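Local coordinates for glutaredoxin related protein (Sulfolobus solfataricus, PDB 4MNN) that probably catalyses thiol-disulfide exchange as an atypical protein disulfide oxidoreductase made of two thioredoxin-like halves, at residues 5-10 and 27-32; 31-36 and 72-77; 120-125 and 133-138. One frame throughout, in Å; residues are numbered along the deposited sequence.

Contact 1: 5-10 and 27-32; sequences YVIKEY and DSLFHE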
loop_
_atom_site.group_PDB
_atom_site.type_symbol
_atom_site.label_atom_id
_atom_site.label_comp_id
_atom_site.label_asym_id
_atom_site.label_seq_id
_atom_site.Cartn_x
_atom_site.Cartn_y
_atom_site.Cartn_z
ATOM N N TYR A 5 -16.488 -6.585 10.358
ATOM C CA TYR A 5 -16.123 -6.248 11.734
ATOM C C TYR A 5 -14.733 -5.664 11.830
ATOM O O TYR A 5 -14.542 -4.629 12.476
ATOM C CB TYR A 5 -16.232 -7.473 12.660
ATOM C CG TYR A 5 -15.965 -7.146 14.121
ATOM C CD1 TYR A 5 -16.659 -6.119 14.769
ATOM C CD2 TYR A 5 -15.017 -7.861 14.851
ATOM C CE1 TYR A 5 -16.410 -5.820 16.129
ATOM C CE2 TYR A 5 -14.760 -7.575 16.193
ATOM C CZ TYR A 5 -15.461 -6.557 16.822
ATOM O OH TYR A 5 -15.213 -6.301 18.155
ATOM N N VAL A 6 -13.761 -6.303 11.186
ATOM C CA VAL A 6 -12.407 -5.787 11.273
ATOM C C VAL A 6 -12.285 -4.403 10.629
ATOM O O VAL A 6 -11.552 -3.534 11.120
ATOM C CB VAL A 6 -11.375 -6.758 10.657
ATOM C CG1 VAL A 6 -11.488 -6.788 9.145
ATOM C CG2 VAL A 6 -9.970 -6.349 11.092
ATOM N N ILE A 7 -13.031 -4.167 9.563
ATOM C CA ILE A 7 -12.947 -2.842 8.931
ATOM C C ILE A 7 -13.479 -1.814 9.911
ATOM O O ILE A 7 -12.883 -0.751 10.102
ATOM C CB ILE A 7 -13.766 -2.808 7.636
ATOM C CG1 ILE A 7 -13.089 -3.731 6.614
ATOM C CG2 ILE A 7 -13.920 -1.319 7.115
ATOM C CD1 ILE A 7 -13.945 -3.995 5.349
ATOM N N LYS A 8 -14.591 -2.134 10.568
ATOM C CA LYS A 8 -15.146 -1.195 11.533
ATOM C C LYS A 8 -14.192 -0.947 12.692
ATOM O O LYS A 8 -13.974 0.197 13.130
ATOM C CB LYS A 8 -16.472 -1.714 12.097
ATOM C CG LYS A 8 -17.129 -0.728 13.080
ATOM C CD LYS A 8 -18.444 -1.251 13.649
ATOM C CE LYS A 8 -19.185 -0.126 14.391
ATOM N NZ LYS A 8 -20.661 -0.367 14.525
ATOM N N GLU A 9 -13.643 -2.027 13.228
ATOM C CA GLU A 9 -12.782 -1.885 14.377
ATOM C C GLU A 9 -11.566 -1.026 14.105
ATOM O O GLU A 9 -11.106 -0.288 14.989
ATOM C CB GLU A 9 -12.390 -3.254 14.903
ATOM C CG GLU A 9 -13.560 -3.940 15.619
ATOM C CD GLU A 9 -14.044 -3.152 16.827
ATOM O OE1 GLU A 9 -15.238 -2.781 16.866
ATOM O OE2 GLU A 9 -13.225 -2.895 17.735
ATOM N N TYR A 10 -11.067 -1.090 12.880
ATOM C CA TYR A 10 -9.910 -0.278 12.542
ATOM C C TYR A 10 -10.257 1.118 12.092
ATOM O O TYR A 10 -9.574 2.064 12.444
ATOM C CB TYR A 10 -9.094 -0.922 11.416
ATOM C CG TYR A 10 -8.120 -1.959 11.902
ATOM C CD1 TYR A 10 -8.547 -3.229 12.249
ATOM C CD2 TYR A 10 -6.758 -1.645 12.066
ATOM C CE1 TYR A 10 -7.657 -4.178 12.756
ATOM C CE2 TYR A 10 -5.863 -2.586 12.569
ATOM C CZ TYR A 10 -6.321 -3.850 12.914
ATOM O OH TYR A 10 -5.438 -4.779 13.428
ATOM N N ASP A 27 -14.898 -3.047 -5.912
ATOM C CA ASP A 27 -16.109 -2.420 -5.368
ATOM C C ASP A 27 -16.739 -3.117 -4.180
ATOM O O ASP A 27 -17.098 -2.462 -3.216
ATOM C CB ASP A 27 -17.231 -2.286 -6.431
ATOM C CG ASP A 27 -16.866 -1.382 -7.603
ATOM O OD1 ASP A 27 -15.739 -0.839 -7.633
ATOM O OD2 ASP A 27 -17.732 -1.215 -8.511
ATOM N N SER A 28 -16.895 -4.440 -4.246
ATOM C CA SER A 28 -17.607 -5.112 -3.166
ATOM C C SER A 28 -16.882 -5.061 -1.846
ATOM O O SER A 28 -17.504 -5.208 -0.792
ATOM C CB SER A 28 -17.953 -6.556 -3.568
ATOM O OG SER A 28 -16.784 -7.274 -3.864
ATOM N N LEU A 29 -15.571 -4.832 -1.884
ATOM C CA LEU A 29 -14.802 -4.721 -0.651
ATOM C C LEU A 29 -14.878 -3.283 -0.123
ATOM O O LEU A 29 -15.253 -3.026 1.045
ATOM C CB LEU A 29 -13.327 -5.094 -0.879
ATOM C CG LEU A 29 -12.400 -4.771 0.323
ATOM C CD1 LEU A 29 -12.668 -5.756 1.487
ATOM C CD2 LEU A 29 -10.919 -4.910 -0.127
ATOM N N PHE A 30 -14.545 -2.339 -0.993
ATOM C CA PHE A 30 -14.502 -0.949 -0.588
ATOM C C PHE A 30 -15.825 -0.253 -0.306
ATOM O O PHE A 30 -15.846 0.796 0.345
ATOM C CB PHE A 30 -13.670 -0.204 -1.616
ATOM C CG PHE A 30 -12.222 -0.533 -1.522
ATOM C CD1 PHE A 30 -11.581 -1.232 -2.534
ATOM C CD2 PHE A 30 -11.509 -0.209 -0.348
ATOM C CE1 PHE A 30 -10.216 -1.636 -2.393
ATOM C CE2 PHE A 30 -10.180 -0.601 -0.206
ATOM C CZ PHE A 30 -9.535 -1.311 -1.214
ATOM N N HIS A 31 -16.929 -0.829 -0.780
ATOM C CA HIS A 31 -18.261 -0.261 -0.503
ATOM C C HIS A 31 -18.408 -0.175 1.043
ATOM O O HIS A 31 -18.951 0.791 1.578
ATOM C CB HIS A 31 -19.338 -1.176 -1.106
ATOM C CG HIS A 31 -20.749 -0.703 -0.899
ATOM N ND1 HIS A 31 -21.458 -0.965 0.245
ATOM C CD2 HIS A 31 -21.580 0.011 -1.704
ATOM C CE1 HIS A 31 -22.666 -0.434 0.154
ATOM N NE2 HIS A 31 -22.762 0.166 -1.022
ATOM N N GLU A 32 -17.900 -1.178 1.750
ATOM C CA GLU A 32 -17.962 -1.185 3.223
ATOM C C GLU A 32 -17.075 -0.080 3.835
ATOM O O GLU A 32 -17.427 0.517 4.862
ATOM C CB GLU A 32 -17.495 -2.556 3.759
ATOM C CG GLU A 32 -17.736 -2.803 5.258
ATOM C CD GLU A 32 -19.218 -2.769 5.624
ATOM O OE1 GLU A 32 -20.058 -2.827 4.708
ATOM O OE2 GLU A 32 -19.545 -2.690 6.832
#
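Ile7 reaches across from segment 5-10 to lie between Leu29 and Glu32 of segment 27-32, and every contact of the pair runs through its terminal methyl. The apolar part is slight. Ile7 CD1 comes within 4.4 Å of Leu29 CD1, a loose methyl-to-methyl approach. The long branch of Ile7 is extended beyond CG1 (chi2 170°), which carries CD1 out far enough to bridge two helices whose nearest CA atoms, those of Ile7 and Glu32, are still 7.8 Å apart. A branched, wholly apolar side chain suits this buried place on helix 4-11, whereas Leu29, itself partly exposed, brings its CD1 branch to the same methyl and also touches Tyr3 and Ile65.

Helix 27-33 is the crossover of a beta-alpha-beta unit, between the parallel neighbouring strands 19-24 and 38-41 of the first thioredoxin-like half, and helix 4-11, which precedes the first strand of this unit, is laid against it. Cys24, at the end of strand 19-24, forms a disulfide with Cys45, which lies between strands 38-41 and 49-54.

The second kind of contact uses the aliphatic part of a charged residue. Glu32 offers its methylene CG to Ile7 CD1 at 4.0 Å, with CB hardly farther off. A bend at chi2 (62°) turns the chain after CG, so the carboxylate leads away from the isoleucine and only hydrocarbon meets hydrocarbon. Glutamate can thus serve at a partly exposed boundary, greasy at its base and polar at its end. Tyr36 and Phe33 also touch Ile7.

Contact 2: 31-36 and 72-77; sequences HEFKNY and WPFLNS
Phe33 and Leu75 have the closest CA atoms of segments 31-36 and 72-77, yet these stand 10.2 Å apart, so the gap is spanned by side chains alone. Large residues are therefore needed on both sides, and the three that meet, Phe33, Phe74 and Leu75, are all buried.

Phe33 supplies the reach. The CE2 and CZ corner of its ring is inserted toward segment 72-77, where it finds two partners that follow one another in the helix. Phe33 CE2 lies 3.6 Å from Phe74 CE2, and it comes to the rim of the Phe74 ring, close to that ring's plane. The other partner is a methyl: Leu75 CD2 sits 3.7 Å from Phe33 CE2 and 3.9 Å from Phe33 CZ, so one branch of the leucine touches both corner atoms.

Different first torsions let the two consecutive residues converge on one ring. The Phe74 ring swings out with CG anti to the backbone N (chi1 175°), while in Leu75 CG stays beside its own N (chi1 -70°) and CD2 is brought round to the same ring. A turn further on, Ser77 OG donates to Phe74 O at 2.6 Å, tilted 17° from the carbonyl plane. This buried hydroxyl is also hydrogen-bonded to Tyr60 OH, which suits a small polar residue facing the sheet.

In the beta-alpha-beta-beta-beta-alpha core of a thioredoxin fold, helices 27-33 and 71-83 are the two helices of that core, and here pack against each other. Phe33 also rests on Ile7 and Leu11 of helix 4-11 and on Val39 of strand 38-41, while Pro73 and Ser77 lie against Tyr122 of helix 114-127.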
loop_
_atom_site.group_PDB
_atom_site.type_symbol
_atom_site.label_atom_id
_atom_site.label_comp_id
_atom_site.label_asym_id
_atom_site.label_seq_id
_atom_site.Cartn_x
_atom_site.Cartn_y
_atom_site.Cartn_z
ATOM N N HIS A 31 -16.929 -0.829 -0.780
ATOM C CA HIS A 31 -18.261 -0.261 -0.503
ATOM C C HIS A 31 -18.408 -0.175 1.043
ATOM O O HIS A 31 -18.951 0.791 1.578
ATOM C CB HIS A 31 -19.338 -1.176 -1.106
ATOM C CG HIS A 31 -20.749 -0.703 -0.899
ATOM N ND1 HIS A 31 -21.458 -0.965 0.245
ATOM C CD2 HIS A 31 -21.580 0.011 -1.704
ATOM C CE1 HIS A 31 -22.666 -0.434 0.154
ATOM N NE2 HIS A 31 -22.762 0.166 -1.022
ATOM N N GLU A 32 -17.900 -1.178 1.750
ATOM C CA GLU A 32 -17.962 -1.185 3.223
ATOM C C GLU A 32 -17.075 -0.080 3.835
ATOM O O GLU A 32 -17.427 0.517 4.862
ATOM C CB GLU A 32 -17.495 -2.556 3.759
ATOM C CG GLU A 32 -17.736 -2.803 5.258
ATOM C CD GLU A 32 -19.218 -2.769 5.624
ATOM O OE1 GLU A 32 -20.058 -2.827 4.708
ATOM O OE2 GLU A 32 -19.545 -2.690 6.832
ATOM N N PHE A 33 -15.932 0.199 3.211
ATOM C CA PHE A 33 -15.018 1.247 3.718
ATOM C C PHE A 33 -15.696 2.611 3.692
ATOM O O PHE A 33 -15.403 3.496 4.488
ATOM C CB PHE A 33 -13.755 1.328 2.840
ATOM C CG PHE A 33 -12.749 0.247 3.094
ATOM C CD1 PHE A 33 -13.040 -1.093 2.841
ATOM C CD2 PHE A 33 -11.492 0.572 3.580
ATOM C CE1 PHE A 33 -12.104 -2.085 3.053
ATOM C CE2 PHE A 33 -10.525 -0.445 3.803
ATOM C CZ PHE A 33 -10.837 -1.768 3.539
ATOM N N LYS A 34 -16.584 2.789 2.728
ATOM C CA LYS A 34 -17.290 4.036 2.552
ATOM C C LYS A 34 -18.073 4.434 3.806
ATOM O O LYS A 34 -18.367 5.610 4.028
ATOM C CB LYS A 34 -18.221 3.893 1.335
ATOM C CG LYS A 34 -18.226 5.066 0.407
ATOM C CD LYS A 34 -19.094 4.782 -0.795
ATOM C CE LYS A 34 -19.511 6.078 -1.478
ATOM N NZ LYS A 34 -18.313 6.863 -1.880
ATOM N N ASN A 35 -18.372 3.452 4.658
ATOM C CA ASN A 35 -19.123 3.741 5.869
ATOM C C ASN A 35 -18.237 4.522 6.808
ATOM O O ASN A 35 -18.732 5.213 7.689
ATOM C CB ASN A 35 -19.604 2.448 6.571
ATOM C CG ASN A 35 -20.417 1.540 5.662
ATOM O OD1 ASN A 35 -21.256 1.994 4.878
ATOM N ND2 ASN A 35 -20.180 0.243 5.770
ATOM N N TYR A 36 -16.916 4.460 6.598
ATOM C CA TYR A 36 -15.964 5.131 7.482
ATOM C C TYR A 36 -15.033 6.175 6.913
ATOM O O TYR A 36 -14.601 7.061 7.646
ATOM C CB TYR A 36 -15.080 4.093 8.216
ATOM C CG TYR A 36 -15.876 2.949 8.772
ATOM C CD1 TYR A 36 -15.972 1.749 8.090
ATOM C CD2 TYR A 36 -16.659 3.122 9.910
ATOM C CE1 TYR A 36 -16.835 0.755 8.509
ATOM C CE2 TYR A 36 -17.524 2.139 10.341
ATOM C CZ TYR A 36 -17.619 0.963 9.642
ATOM O OH TYR A 36 -18.519 -0.002 10.047
ATOM N N TRP A 72 -4.490 -6.700 6.805
ATOM C CA TRP A 72 -4.148 -6.159 8.105
ATOM C C TRP A 72 -3.179 -4.980 7.981
ATOM O O TRP A 72 -3.413 -3.913 8.586
ATOM C CB TRP A 72 -3.601 -7.291 8.983
ATOM C CG TRP A 72 -3.066 -6.854 10.313
ATOM C CD1 TRP A 72 -3.677 -6.036 11.231
ATOM C CD2 TRP A 72 -1.802 -7.216 10.874
ATOM N NE1 TRP A 72 -2.859 -5.866 12.332
ATOM C CE2 TRP A 72 -1.703 -6.581 12.138
ATOM C CE3 TRP A 72 -0.738 -8.024 10.434
ATOM C CZ2 TRP A 72 -0.582 -6.718 12.963
ATOM C CZ3 TRP A 72 0.381 -8.158 11.261
ATOM C CH2 TRP A 72 0.442 -7.508 12.512
ATOM N N PRO A 73 -2.074 -5.150 7.224
ATOM C CA PRO A 73 -1.112 -4.054 7.052
ATOM C C PRO A 73 -1.790 -2.862 6.371
ATOM O O PRO A 73 -1.527 -1.721 6.698
ATOM C CB PRO A 73 -0.037 -4.645 6.150
ATOM C CG PRO A 73 -0.129 -6.087 6.378
ATOM C CD PRO A 73 -1.566 -6.407 6.648
ATOM N N PHE A 74 -2.681 -3.142 5.427
ATOM C CA PHE A 74 -3.362 -2.070 4.695
ATOM C C PHE A 74 -4.230 -1.226 5.650
ATOM O O PHE A 74 -4.139 0.005 5.665
ATOM C CB PHE A 74 -4.211 -2.693 3.566
ATOM C CG PHE A 74 -5.056 -1.691 2.818
ATOM C CD1 PHE A 74 -4.468 -0.776 1.942
ATOM C CD2 PHE A 74 -6.431 -1.665 2.991
ATOM C CE1 PHE A 74 -5.260 0.162 1.240
ATOM C CE2 PHE A 74 -7.230 -0.723 2.292
ATOM C CZ PHE A 74 -6.627 0.183 1.422
ATOM N N LEU A 75 -5.044 -1.883 6.468
ATOM C CA LEU A 75 -5.870 -1.176 7.442
ATOM C C LEU A 75 -4.997 -0.432 8.436
ATOM O O LEU A 75 -5.319 0.683 8.832
ATOM C CB LEU A 75 -6.773 -2.156 8.214
ATOM C CG LEU A 75 -7.882 -2.758 7.364
ATOM C CD1 LEU A 75 -8.594 -3.811 8.153
ATOM C CD2 LEU A 75 -8.818 -1.645 6.881
ATOM N N ASN A 76 -3.899 -1.041 8.862
ATOM C CA ASN A 76 -3.007 -0.366 9.784
ATOM C C ASN A 76 -2.452 0.911 9.173
ATOM O O ASN A 76 -2.248 1.915 9.872
ATOM C CB ASN A 76 -1.819 -1.250 10.130
ATOM C CG ASN A 76 -1.903 -1.827 11.511
ATOM O OD1 ASN A 76 -2.959 -2.233 11.954
ATOM N ND2 ASN A 76 -0.761 -1.911 12.187
ATOM N N SER A 77 -2.150 0.877 7.882
ATOM C CA SER A 77 -1.585 2.058 7.273
ATOM C C SER A 77 -2.605 3.163 7.247
ATOM O O SER A 77 -2.263 4.331 7.382
ATOM C CB SER A 77 -1.083 1.807 5.837
ATOM O OG SER A 77 -2.145 1.577 4.910
#

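Contact 3: 120-125 and 133-138; sequences FLYQVS and LEIYDA
Leu133 is the bump and helix 120-125 holds the hollow. Leu133 CD2 settles between Leu121, Tyr122 and Ser125, one turn of the helix, resting 3.5 Å from Leu121 O and 3.9 Å from Ser125 CB. Tyr122 CD2 forms a third wall at 4.0 Å from the same methyl. Leu121 CB is about equally near both methyls, CD2 and CD1, and so sits in the fork of the leucine.

Ser125 suits the floor of this hollow because it is small: at the nearest approach of the backbones, the CA atoms of Ser125 and Leu133 are 6.3 Å apart. Its OG is turned back (chi1 79°) to donate to Tyr122 O at 2.8 Å, which satisfies the hydroxyl and leaves CB facing the leucine.

Tyr122 leaves the helix pointing away from the strand, but its long ring returns, crossing Leu133 and Ile135 at about a right angle. Tyr122 CE2 meets Ile135 CG1 at 4.0 Å, while Tyr60 stacks on the ring. Ile135, beta-branched as suits a strand, lies two residues along on the same face, against the outer part of the ring.

Helical segment 120-125 and strand segment 133-137 run nearly antiparallel, at 155°, as in the beta-alpha-beta unit of strand 101-107, helix 114-127 and strand 131-137. This belongs to the second thioredoxin fold, whose Cys111-Cys114 disulfide, a CxxC pair at the helix start, is probably the redox centre.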
loop_
_atom_site.group_PDB
_atom_site.type_symbol
_atom_site.label_atom_id
_atom_site.label_comp_id
_atom_site.label_asym_id
_atom_site.label_seq_id
_atom_site.Cartn_x
_atom_site.Cartn_y
_atom_site.Cartn_z
ATOM N N PHE A 120 6.392 -1.859 6.694
ATOM C CA PHE A 120 7.607 -1.073 6.830
ATOM C C PHE A 120 7.599 0.025 5.747
ATOM O O PHE A 120 7.750 1.212 6.052
ATOM C CB PHE A 120 8.824 -1.999 6.671
ATOM C CG PHE A 120 10.147 -1.284 6.716
ATOM C CD1 PHE A 120 10.706 -0.903 7.932
ATOM C CD2 PHE A 120 10.845 -1.016 5.541
ATOM C CE1 PHE A 120 11.961 -0.259 7.986
ATOM C CE2 PHE A 120 12.088 -0.377 5.570
ATOM C CZ PHE A 120 12.651 0.001 6.799
ATOM N N LEU A 121 7.340 -0.355 4.498
ATOM C CA LEU A 121 7.339 0.651 3.430
ATOM C C LEU A 121 6.177 1.632 3.517
ATOM O O LEU A 121 6.340 2.793 3.148
ATOM C CB LEU A 121 7.383 -0.032 2.051
ATOM C CG LEU A 121 8.713 -0.745 1.801
ATOM C CD1 LEU A 121 8.649 -1.501 0.436
ATOM C CD2 LEU A 121 9.887 0.295 1.778
ATOM N N TYR A 122 5.024 1.197 4.035
ATOM C CA TYR A 122 3.881 2.123 4.179
ATOM C C TYR A 122 4.324 3.237 5.113
ATOM O O TYR A 122 3.973 4.406 4.916
ATOM C CB TYR A 122 2.667 1.438 4.793
ATOM C CG TYR A 122 1.951 0.492 3.864
ATOM C CD1 TYR A 122 1.332 -0.667 4.363
ATOM C CD2 TYR A 122 1.861 0.767 2.486
ATOM C CE1 TYR A 122 0.624 -1.538 3.512
ATOM C CE2 TYR A 122 1.156 -0.100 1.610
ATOM C CZ TYR A 122 0.537 -1.243 2.144
ATOM O OH TYR A 122 -0.206 -2.071 1.341
ATOM N N GLN A 123 5.102 2.882 6.130
ATOM C CA GLN A 123 5.564 3.904 7.067
ATOM C C GLN A 123 6.615 4.797 6.425
ATOM O O GLN A 123 6.649 5.986 6.689
ATOM C CB GLN A 123 6.072 3.250 8.337
ATOM C CG GLN A 123 4.896 2.642 9.112
ATOM C CD GLN A 123 5.340 1.903 10.326
ATOM O OE1 GLN A 123 5.595 0.703 10.278
ATOM N NE2 GLN A 123 5.453 2.618 11.438
ATOM N N VAL A 124 7.473 4.223 5.589
ATOM C CA VAL A 124 8.452 5.032 4.882
ATOM C C VAL A 124 7.721 6.063 3.971
ATOM O O VAL A 124 8.127 7.239 3.881
ATOM C CB VAL A 124 9.379 4.134 4.032
ATOM C CG1 VAL A 124 10.283 4.985 3.169
ATOM C CG2 VAL A 124 10.193 3.208 4.935
ATOM N N SER A 125 6.633 5.656 3.316
ATOM C CA SER A 125 5.903 6.589 2.429
ATOM C C SER A 125 5.285 7.749 3.218
ATOM O O SER A 125 5.069 8.839 2.680
ATOM C CB SER A 125 4.802 5.844 1.631
ATOM O OG SER A 125 3.617 5.584 2.388
ATOM N N LEU A 133 5.998 5.303 -3.592
ATOM C CA LEU A 133 5.755 3.890 -3.293
ATOM C C LEU A 133 4.611 3.274 -4.086
ATOM O O LEU A 133 3.505 3.804 -4.121
ATOM C CB LEU A 133 5.448 3.715 -1.778
ATOM C CG LEU A 133 5.129 2.268 -1.340
ATOM C CD1 LEU A 133 6.378 1.410 -1.568
ATOM C CD2 LEU A 133 4.687 2.240 0.135
ATOM N N GLU A 134 4.881 2.147 -4.720
ATOM C CA GLU A 134 3.848 1.406 -5.453
ATOM C C GLU A 134 3.992 -0.035 -5.028
ATOM O O GLU A 134 5.129 -0.535 -4.933
ATOM C CB GLU A 134 4.058 1.541 -6.967
ATOM C CG GLU A 134 3.747 2.993 -7.429
ATOM C CD GLU A 134 4.021 3.247 -8.899
ATOM O OE1 GLU A 134 5.186 3.139 -9.327
ATOM O OE2 GLU A 134 3.060 3.562 -9.614
ATOM N N ILE A 135 2.869 -0.703 -4.769
ATOM C CA ILE A 135 2.901 -2.109 -4.358
ATOM C C ILE A 135 2.205 -2.859 -5.460
ATOM O O ILE A 135 1.206 -2.386 -5.959
ATOM C CB ILE A 135 2.080 -2.357 -3.079
ATOM C CG1 ILE A 135 2.370 -1.262 -2.044
ATOM C CG2 ILE A 135 2.380 -3.774 -2.550
ATOM C CD1 ILE A 135 3.789 -1.217 -1.543
ATOM N N TYR A 136 2.737 -4.017 -5.843
ATOM C CA TYR A 136 2.119 -4.822 -6.900
ATOM C C TYR A 136 1.872 -6.243 -6.461
ATOM O O TYR A 136 2.780 -6.884 -5.969
ATOM C CB TYR A 136 3.029 -4.922 -8.125
ATOM C CG TYR A 136 3.290 -3.613 -8.824
ATOM C CD1 TYR A 136 4.292 -2.736 -8.374
ATOM C CD2 TYR A 136 2.533 -3.251 -9.941
ATOM C CE1 TYR A 136 4.543 -1.525 -9.025
ATOM C CE2 TYR A 136 2.767 -2.033 -10.600
ATOM C CZ TYR A 136 3.771 -1.182 -10.141
ATOM O OH TYR A 136 3.995 0.013 -10.789
ATOM N N ASP A 137 0.642 -6.722 -6.645
ATOM C CA ASP A 137 0.307 -8.126 -6.402
ATOM C C ASP A 137 0.821 -8.789 -7.709
ATOM O O ASP A 137 0.238 -8.621 -8.797
ATOM C CB ASP A 137 -1.202 -8.337 -6.287
ATOM C CG ASP A 137 -1.589 -9.828 -6.123
ATOM O OD1 ASP A 137 -0.863 -10.717 -6.599
ATOM O OD2 ASP A 137 -2.649 -10.121 -5.550
ATOM N N ALA A 138 1.941 -9.489 -7.588
ATOM C CA ALA A 138 2.605 -10.132 -8.712
ATOM C C ALA A 138 1.772 -11.191 -9.432
ATOM O O ALA A 138 2.098 -11.547 -10.572
ATOM C CB ALA A 138 3.923 -10.742 -8.226
#

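Overall arrangement
From the N terminus, contact 1 closes the loop that holds strand 19-24, bringing helix 4-11 onto helix 27-33. Contact 2 starts on that same helix, sharing His31 and Glu32, and spans strands 38-41, 49-54 and 57-63 before helix 71-83 returns to it. The two therefore follow one another in series, about 5 Å between centres, and Ile7 touches Phe33 where they join. Contact 3 comes later and closes a short loop in the second half, its centre about 16 Å from that of contact 2. Helix 114-127 packs on helix 71-83, and strand 131-137 pairs with strand 57-63, so the two halves form one continuous mixed sheet.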